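Local coordinates for protein galactokinase (Bifidobacterium longum subsp. infantis ATCC 15697 = JCM 1222 = DSM 20088, PDB 6TEQ) that probably phosphorylates galactose at the expense of ATP, as a galactokinase of the GHMP kinase family, and is held here with 2-deoxy-2-fluoro-galactose in its sugar site, at residues L22-Y27 with D126-V130; P31-A37 with R63-K69; K298-V303 with S335-E341. All blocks are in the same frame, centred on the assembly; numbering follows the deposited sequence.

Contact 1. Residues L22-Y27 with D126-V130; sequences LFVDTY and DAAFV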
# COMPACT_ATOMS: atom_id res chain seq x y z
N LEU A 22 -12.03 -11.79 19.80
CA LEU A 22 -10.86 -11.21 20.48
C LEU A 22 -11.33 -10.00 21.31
O LEU A 22 -10.83 -9.75 22.42
CB LEU A 22 -9.80 -10.81 19.46
CG LEU A 22 -8.56 -10.15 20.02
CD1 LEU A 22 -7.83 -11.08 20.95
CD2 LEU A 22 -7.61 -9.78 18.90
N PHE A 23 -12.26 -9.26 20.77
CA PHE A 23 -12.78 -8.06 21.48
C PHE A 23 -13.49 -8.51 22.77
O PHE A 23 -13.16 -7.99 23.84
CB PHE A 23 -13.77 -7.30 20.59
CG PHE A 23 -14.17 -5.99 21.20
CD1 PHE A 23 -15.12 -5.97 22.23
CD2 PHE A 23 -13.56 -4.82 20.80
CE1 PHE A 23 -15.46 -4.77 22.80
CE2 PHE A 23 -13.91 -3.60 21.37
CZ PHE A 23 -14.85 -3.59 22.37
N VAL A 24 -14.36 -9.51 22.69
CA VAL A 24 -15.18 -9.98 23.86
C VAL A 24 -14.22 -10.64 24.85
O VAL A 24 -14.33 -10.33 26.07
CB VAL A 24 -16.34 -10.89 23.41
CG1 VAL A 24 -17.02 -11.61 24.58
CG2 VAL A 24 -17.41 -10.11 22.65
N ASP A 25 -13.29 -11.47 24.38
CA ASP A 25 -12.25 -12.11 25.25
C ASP A 25 -11.39 -11.07 26.00
O ASP A 25 -10.84 -11.34 27.11
CB ASP A 25 -11.36 -13.02 24.39
CG ASP A 25 -12.11 -14.28 24.01
OD1 ASP A 25 -13.25 -14.47 24.54
OD2 ASP A 25 -11.58 -15.04 23.19
N THR A 26 -11.12 -9.95 25.39
CA THR A 26 -10.16 -8.97 25.92
C THR A 26 -10.91 -7.98 26.82
O THR A 26 -10.35 -7.65 27.89
CB THR A 26 -9.43 -8.25 24.80
OG1 THR A 26 -8.78 -9.13 23.91
CG2 THR A 26 -8.43 -7.28 25.39
N TYR A 27 -12.06 -7.47 26.36
CA TYR A 27 -12.75 -6.30 26.98
C TYR A 27 -14.09 -6.64 27.62
O TYR A 27 -14.55 -5.79 28.38
CB TYR A 27 -13.01 -5.23 25.92
CG TYR A 27 -11.78 -4.80 25.17
CD1 TYR A 27 -10.68 -4.33 25.86
CD2 TYR A 27 -11.67 -4.88 23.80
CE1 TYR A 27 -9.53 -3.92 25.22
CE2 TYR A 27 -10.50 -4.48 23.14
CZ TYR A 27 -9.41 -4.02 23.84
OH TYR A 27 -8.24 -3.56 23.28
N ASP A 126 -11.94 1.34 22.53
CA ASP A 126 -11.42 -0.04 22.68
C ASP A 126 -11.46 -0.69 21.33
O ASP A 126 -12.48 -0.57 20.65
CB ASP A 126 -12.22 -0.81 23.69
CG ASP A 126 -12.15 -0.24 25.09
OD1 ASP A 126 -11.02 0.24 25.50
OD2 ASP A 126 -13.22 -0.37 25.79
N ALA A 127 -10.38 -1.38 20.96
CA ALA A 127 -10.39 -2.13 19.69
C ALA A 127 -9.61 -3.43 19.78
O ALA A 127 -8.59 -3.51 20.54
CB ALA A 127 -9.91 -1.27 18.54
N ALA A 128 -10.02 -4.31 18.91
CA ALA A 128 -9.36 -5.61 18.65
C ALA A 128 -9.19 -5.74 17.14
O ALA A 128 -10.12 -5.60 16.36
CB ALA A 128 -10.12 -6.77 19.19
N PHE A 129 -7.98 -6.06 16.75
CA PHE A 129 -7.62 -6.28 15.33
C PHE A 129 -7.28 -7.76 15.07
O PHE A 129 -6.51 -8.38 15.83
CB PHE A 129 -6.34 -5.49 15.01
CG PHE A 129 -6.54 -4.03 15.08
CD1 PHE A 129 -7.01 -3.36 13.98
CD2 PHE A 129 -6.38 -3.34 16.27
CE1 PHE A 129 -7.16 -1.98 14.02
CE2 PHE A 129 -6.56 -1.97 16.31
CZ PHE A 129 -6.99 -1.32 15.21
N VAL A 130 -7.82 -8.28 13.98
CA VAL A 130 -7.47 -9.57 13.37
C VAL A 130 -7.18 -9.27 11.90
O VAL A 130 -7.98 -8.63 11.26
CB VAL A 130 -8.54 -10.65 13.54
CG1 VAL A 130 -8.14 -11.86 12.77
CG2 VAL A 130 -8.75 -10.96 15.04
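Y27, at the C-terminal end of helix 12-27, lies against the start of the strand segment D126-V130 and hands its hydroxyl to the backbone of A127. Its CG stands anti to the carbonyl carbon (chi1 -54°), which carries the ring from CB out over the strand. Along the ring, CD2 sits 4.1 Å from D126 CB, which rests over the centre of one face in a CH-pi contact. CE2 and CZ each come 3.4 Å from A127 O, and at the tip OH donates to A127 O at 2.8 Å. That donor comes from above the carbonyl plane, 43° out of it. The other face of the ring is covered by T26 CG2 from the same helix. A tyrosine suits this spot because one flat group supplies both an apolar face and a terminal donor.

Here helix 12-27 packs on one face of the mixed sheet of the GHMP kinase N-terminal region, the short axes running at 135° to one another. The close approach is made at A128, whose methyl is small enough to let F23 CB come within 3.9 Å of A128 CB. F23 stands with its ring edge at D126 O, while Y27 CD2 covers one of its faces. Further along, L22 CG lies 3.8 Å from A128 CB, and L22 CD2 lies 3.5 Å from F129 O and also touches V130 CG2. The carboxylate of D126 turns to other partners, making salt bridges with R77 and R71. On the far side of the strand, F129 packs against M145 of helix 141-156.

Contact 2. Residues P31-A37 with R63-K69; sequences PEGVWAA and RTFIALK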
# COMPACT_ATOMS: atom_id res chain seq x y z
N PRO A 31 -18.45 -5.30 20.97
CA PRO A 31 -18.04 -4.10 20.25
C PRO A 31 -19.28 -3.48 19.61
O PRO A 31 -20.33 -4.16 19.47
CB PRO A 31 -17.16 -4.63 19.13
CG PRO A 31 -17.65 -6.04 18.91
CD PRO A 31 -18.16 -6.53 20.24
N GLU A 32 -19.18 -2.20 19.26
CA GLU A 32 -20.28 -1.50 18.54
C GLU A 32 -20.42 -2.07 17.14
O GLU A 32 -21.54 -2.15 16.65
CB GLU A 32 -20.01 0.00 18.50
CG GLU A 32 -21.14 0.72 17.78
CD GLU A 32 -21.23 2.21 17.98
OE1 GLU A 32 -20.69 2.70 19.03
OE2 GLU A 32 -21.81 2.86 17.05
N GLY A 33 -19.33 -2.51 16.50
CA GLY A 33 -19.40 -3.18 15.20
C GLY A 33 -18.00 -3.68 14.83
O GLY A 33 -17.06 -3.55 15.64
N VAL A 34 -17.85 -4.09 13.60
CA VAL A 34 -16.59 -4.52 12.99
C VAL A 34 -16.48 -3.81 11.65
O VAL A 34 -17.49 -3.81 10.89
CB VAL A 34 -16.52 -6.04 12.86
CG1 VAL A 34 -15.25 -6.48 12.20
CG2 VAL A 34 -16.66 -6.77 14.20
N TRP A 35 -15.29 -3.21 11.46
CA TRP A 35 -14.94 -2.61 10.18
C TRP A 35 -13.73 -3.36 9.61
O TRP A 35 -13.12 -4.12 10.34
CB TRP A 35 -14.74 -1.13 10.32
CG TRP A 35 -15.97 -0.40 10.80
CD1 TRP A 35 -16.77 0.38 10.02
CD2 TRP A 35 -16.54 -0.34 12.12
NE1 TRP A 35 -17.74 0.96 10.79
CE2 TRP A 35 -17.64 0.55 12.06
CE3 TRP A 35 -16.19 -0.89 13.36
CZ2 TRP A 35 -18.48 0.79 13.16
CZ3 TRP A 35 -16.93 -0.56 14.47
CH2 TRP A 35 -18.09 0.24 14.36
N ALA A 36 -13.44 -3.15 8.34
CA ALA A 36 -12.25 -3.78 7.76
C ALA A 36 -11.73 -2.95 6.61
O ALA A 36 -12.48 -2.18 6.02
CB ALA A 36 -12.51 -5.20 7.35
N ALA A 37 -10.40 -3.01 6.46
CA ALA A 37 -9.74 -2.35 5.32
C ALA A 37 -8.78 -3.34 4.72
O ALA A 37 -8.11 -4.11 5.45
CB ALA A 37 -9.08 -1.09 5.78
N ARG A 63 -7.75 -8.53 4.32
CA ARG A 63 -8.18 -7.38 5.10
C ARG A 63 -7.71 -7.49 6.55
O ARG A 63 -7.52 -8.65 7.07
CB ARG A 63 -9.68 -7.22 5.02
CG ARG A 63 -10.17 -6.95 3.58
CD ARG A 63 -11.62 -7.31 3.35
NE ARG A 63 -12.61 -6.34 3.82
CZ ARG A 63 -12.96 -5.21 3.22
NH1 ARG A 63 -12.37 -4.83 2.10
NH2 ARG A 63 -13.94 -4.48 3.72
N THR A 64 -7.64 -6.32 7.17
CA THR A 64 -7.53 -6.17 8.63
C THR A 64 -8.95 -5.86 9.11
O THR A 64 -9.54 -4.85 8.65
CB THR A 64 -6.56 -5.07 9.00
OG1 THR A 64 -5.30 -5.56 8.57
CG2 THR A 64 -6.50 -4.69 10.47
N PHE A 65 -9.41 -6.61 10.11
CA PHE A 65 -10.72 -6.47 10.73
C PHE A 65 -10.57 -5.87 12.11
O PHE A 65 -9.66 -6.26 12.87
CB PHE A 65 -11.43 -7.81 10.87
CG PHE A 65 -11.81 -8.38 9.53
CD1 PHE A 65 -10.89 -9.06 8.78
CD2 PHE A 65 -13.13 -8.40 9.11
CE1 PHE A 65 -11.24 -9.54 7.54
CE2 PHE A 65 -13.48 -8.84 7.85
CZ PHE A 65 -12.53 -9.45 7.09
N ILE A 66 -11.31 -4.80 12.33
CA ILE A 66 -11.25 -4.08 13.62
C ILE A 66 -12.62 -4.20 14.26
O ILE A 66 -13.62 -3.71 13.69
CB ILE A 66 -10.86 -2.61 13.51
CG1 ILE A 66 -10.62 -1.94 14.88
CG2 ILE A 66 -11.77 -1.83 12.59
CD1 ILE A 66 -10.32 -0.47 14.77
N ALA A 67 -12.65 -4.79 15.43
CA ALA A 67 -13.85 -4.71 16.32
C ALA A 67 -13.62 -3.49 17.22
O ALA A 67 -12.56 -3.40 17.85
CB ALA A 67 -14.02 -6.00 17.07
N LEU A 68 -14.53 -2.53 17.23
CA LEU A 68 -14.32 -1.28 17.99
C LEU A 68 -15.54 -0.88 18.78
O LEU A 68 -16.69 -1.12 18.33
CB LEU A 68 -13.90 -0.19 16.99
CG LEU A 68 -13.55 1.19 17.60
CD1 LEU A 68 -12.44 1.86 16.82
CD2 LEU A 68 -14.79 2.08 17.67
N LYS A 69 -15.30 -0.23 19.91
CA LYS A 69 -16.37 0.43 20.70
C LYS A 69 -15.81 1.75 21.18
O LYS A 69 -14.70 1.79 21.70
CB LYS A 69 -16.85 -0.42 21.87
CG LYS A 69 -18.02 0.17 22.61
CD LYS A 69 -18.52 -0.77 23.67
CE LYS A 69 -19.74 -0.21 24.36
NZ LYS A 69 -20.00 -0.99 25.55
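W35 and I66 face each other as an antiparallel hydrogen-bonded pair, with the indole laid along the neighbouring strand. The CG of W35 is anti to its carbonyl carbon (chi1 -61°), and the six-membered ring runs back to L68: CZ3 comes 4.0 Å from L68 CB, while the carbonyl oxygens of I66 and L68 lie at the ring edge. I66 CG2 touches W35 CB at 3.8 Å. G33 suits the place next to this ring, since a side chain there would run into W35 CH2.

On the other face of the sheet, A36 and F65 form a non-hydrogen-bonded pair. The methyl A36 CB sits over one face of the phenyl, 3.9 Å from the F65 ring centroid and somewhat to the rim, and V34 CG1 meets the same ring at its edge. V34 CG2 and P31 CB both touch the methyl of A67, and beyond them F23 of helix 12-27 covers P31 and A67. The R63 chain is bent at chi3 (79°), which lays one face of its guanidinium against the carbonyl carbon of A36.

These strands are the two arms of a beta hairpin within the galactose-binding signature. Their ladder is regular from A37 to G33, with I66 N giving a nearly straight 2.8 Å bond to W35 O. It ends in a classic beta bulge: E32 and G33 both oppose L68, and E32 N reaches L68 O at 2.9 Å with a bent N-H angle of 132°. The chemistry thus implies a joint whose cohesion comes from paired peptides, with mostly apolar side chains packed on both faces, while W35 NE1 (on D155), R63 (on E415 and S411 O) and T64 OG1 (on S131) find their polar partners outside the two segments.

Contact 3. Residues K298-V303 with S335-E341; sequences KRVRHV and SLAADYE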
# COMPACT_ATOMS: atom_id res chain seq x y z
N LYS A 298 19.71 9.37 -11.51
CA LYS A 298 19.09 8.06 -11.55
C LYS A 298 17.69 8.12 -10.91
O LYS A 298 16.72 7.52 -11.46
CB LYS A 298 20.00 7.01 -10.91
CG LYS A 298 21.27 6.60 -11.60
CD LYS A 298 21.96 5.48 -10.77
CE LYS A 298 23.15 4.85 -11.40
NZ LYS A 298 23.79 4.03 -10.34
N ARG A 299 17.59 8.67 -9.70
CA ARG A 299 16.29 8.76 -9.01
C ARG A 299 15.27 9.52 -9.87
O ARG A 299 14.13 9.04 -9.99
CB ARG A 299 16.37 9.42 -7.65
CG ARG A 299 17.41 8.85 -6.69
CD ARG A 299 17.28 7.36 -6.48
NE ARG A 299 18.13 6.87 -5.43
CZ ARG A 299 19.12 5.95 -5.52
NH1 ARG A 299 19.39 5.32 -6.66
NH2 ARG A 299 19.83 5.68 -4.43
N VAL A 300 15.62 10.65 -10.43
CA VAL A 300 14.73 11.47 -11.31
C VAL A 300 14.35 10.70 -12.57
O VAL A 300 13.17 10.64 -12.93
CB VAL A 300 15.32 12.85 -11.62
CG1 VAL A 300 14.53 13.62 -12.72
CG2 VAL A 300 15.32 13.64 -10.33
N ARG A 301 15.28 10.00 -13.17
CA ARG A 301 14.96 9.20 -14.37
C ARG A 301 13.89 8.16 -13.99
O ARG A 301 12.97 7.94 -14.75
CB ARG A 301 16.22 8.61 -14.98
CG ARG A 301 15.95 7.69 -16.16
CD ARG A 301 17.19 7.47 -16.96
NE ARG A 301 18.11 6.73 -16.16
CZ ARG A 301 19.38 6.97 -16.08
NH1 ARG A 301 19.87 8.01 -16.77
NH2 ARG A 301 20.13 6.24 -15.27
N HIS A 302 14.06 7.44 -12.87
CA HIS A 302 13.04 6.48 -12.43
C HIS A 302 11.73 7.25 -12.36
O HIS A 302 10.77 6.73 -12.89
CB HIS A 302 13.39 5.87 -11.06
CG HIS A 302 12.18 5.16 -10.57
ND1 HIS A 302 11.78 4.00 -11.10
CD2 HIS A 302 11.26 5.52 -9.65
CE1 HIS A 302 10.59 3.66 -10.63
NE2 HIS A 302 10.26 4.58 -9.69
N VAL A 303 11.65 8.40 -11.63
CA VAL A 303 10.31 8.96 -11.34
C VAL A 303 9.64 9.34 -12.67
O VAL A 303 8.45 9.11 -12.87
CB VAL A 303 10.41 10.13 -10.37
CG1 VAL A 303 9.09 10.82 -10.22
CG2 VAL A 303 10.91 9.65 -9.01
N SER A 335 13.75 -0.44 -13.55
CA SER A 335 14.05 0.93 -13.13
C SER A 335 14.21 0.98 -11.60
O SER A 335 15.09 1.68 -11.12
CB SER A 335 12.94 1.80 -13.57
OG SER A 335 13.17 3.16 -13.26
N LEU A 336 13.32 0.33 -10.87
CA LEU A 336 13.41 0.30 -9.40
C LEU A 336 14.72 -0.35 -8.97
O LEU A 336 15.28 0.08 -7.98
CB LEU A 336 12.25 -0.44 -8.84
CG LEU A 336 10.94 0.34 -8.91
CD1 LEU A 336 9.73 -0.55 -8.81
CD2 LEU A 336 10.86 1.49 -7.93
N ALA A 337 15.20 -1.35 -9.71
CA ALA A 337 16.45 -2.03 -9.32
C ALA A 337 17.68 -1.18 -9.67
O ALA A 337 18.57 -1.04 -8.78
CB ALA A 337 16.49 -3.37 -10.00
N ALA A 338 17.73 -0.66 -10.90
CA ALA A 338 18.96 0.01 -11.37
C ALA A 338 18.99 1.49 -11.03
O ALA A 338 20.08 2.00 -10.69
CB ALA A 338 19.13 -0.10 -12.85
N ASP A 339 17.90 2.19 -11.24
CA ASP A 339 17.87 3.66 -11.06
C ASP A 339 17.46 3.99 -9.63
O ASP A 339 17.96 4.94 -9.11
CB ASP A 339 17.01 4.33 -12.12
CG ASP A 339 17.78 4.52 -13.42
OD1 ASP A 339 19.07 4.55 -13.39
OD2 ASP A 339 17.13 4.71 -14.46
N TYR A 340 16.37 3.40 -9.14
CA TYR A 340 15.90 3.74 -7.78
C TYR A 340 16.59 2.95 -6.68
O TYR A 340 16.66 3.46 -5.50
CB TYR A 340 14.39 3.68 -7.66
CG TYR A 340 13.78 4.85 -6.96
CD1 TYR A 340 13.90 6.14 -7.50
CD2 TYR A 340 13.12 4.72 -5.72
CE1 TYR A 340 13.39 7.23 -6.87
CE2 TYR A 340 12.59 5.84 -5.09
CZ TYR A 340 12.69 7.09 -5.69
OH TYR A 340 12.19 8.20 -5.06
N GLU A 341 17.23 1.84 -7.03
CA GLU A 341 18.10 1.06 -6.08
C GLU A 341 17.28 0.73 -4.83
O GLU A 341 17.77 0.94 -3.70
CB GLU A 341 19.41 1.79 -5.82
CG GLU A 341 20.26 1.89 -7.06
CD GLU A 341 21.60 2.49 -6.67
OE1 GLU A 341 21.68 3.76 -6.58
OE2 GLU A 341 22.49 1.70 -6.27
O HOH W 1 22.39 0.98 -10.11
O HOH W 2 22.74 1.42 -12.34
O HOH W 3 22.66 4.66 -3.84
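H302 and S335 meet where helix 294-318 lies against the C-terminal part of helix 322-338, and this is the tight part of the contact. H302 CG stands anti to its backbone N (chi1 167°), which points the imidazole at the other helix. Its ND1 and S335 OG are 2.7 Å apart in a hydrogen bond; NE2 is bonded to the backbone oxygen of E46, a galactose-binding residue, so both ring nitrogens are engaged. Y340 CB lies over one face of the imidazole, 4.2 Å from the H302 ring centroid, and the two rings are inclined at 47°. V303 CG2 and R299 CB border the Y340 ring, whose OH goes on to Y50. The tyrosine ring also meets H47, so this packing backs the sugar site.

Toward solvent, charge takes over. R301 grips D339 side-on, NE to OD2 at 2.8 Å and NH2 to OD1 at 2.7 Å, the guanidinium and carboxylate planes being turned 43° apart. K298 is looser: K298 NZ lies 4.3 Å from E341 OE1, beyond a salt bridge, and two waters that donate to A338 O, one at 2.6 Å, accept only weakly from K298 NZ.

R299 spans the two regions. Its NH1 donates to E341 OE1 at 2.8 Å, on the anti side, and to D339 O, while Y340 O lies over the guanidinium face. A third water links NH2 to the same glutamate oxygen. A leucine in place of R299 would probably leave E341 without its salt-bridge partner and freer to turn, and D339 O without this donor. E341 has positive phi where the chain leaves the helix; the chemistry implies that buried R299 and R301, nearer solvent, tie D339 and E341 to helix 294-318, while the H302–S335 bond joins the helices a turn earlier.

Contacts 1 and 2 are both buried and belong to one sheet: strands 54-70 and 125-131 are neighbours in it, so A128 O and A67 N lie 2.8 Å apart as a probable hydrogen bond, and F129 packs on I66. In the chain, contact 2 is nested within the loop closed by contact 1. Contact 2 is backbone pairing between strands, whereas contact 1 lays a helix on the sheet with mostly apolar side chains. Contact 3 stands on the opposite side of the chain's centre, its own centre about 39 Å from that of contact 2. It joins helices, is only partly buried, and adds salt bridges, one from a buried arginine, and waters at its rim.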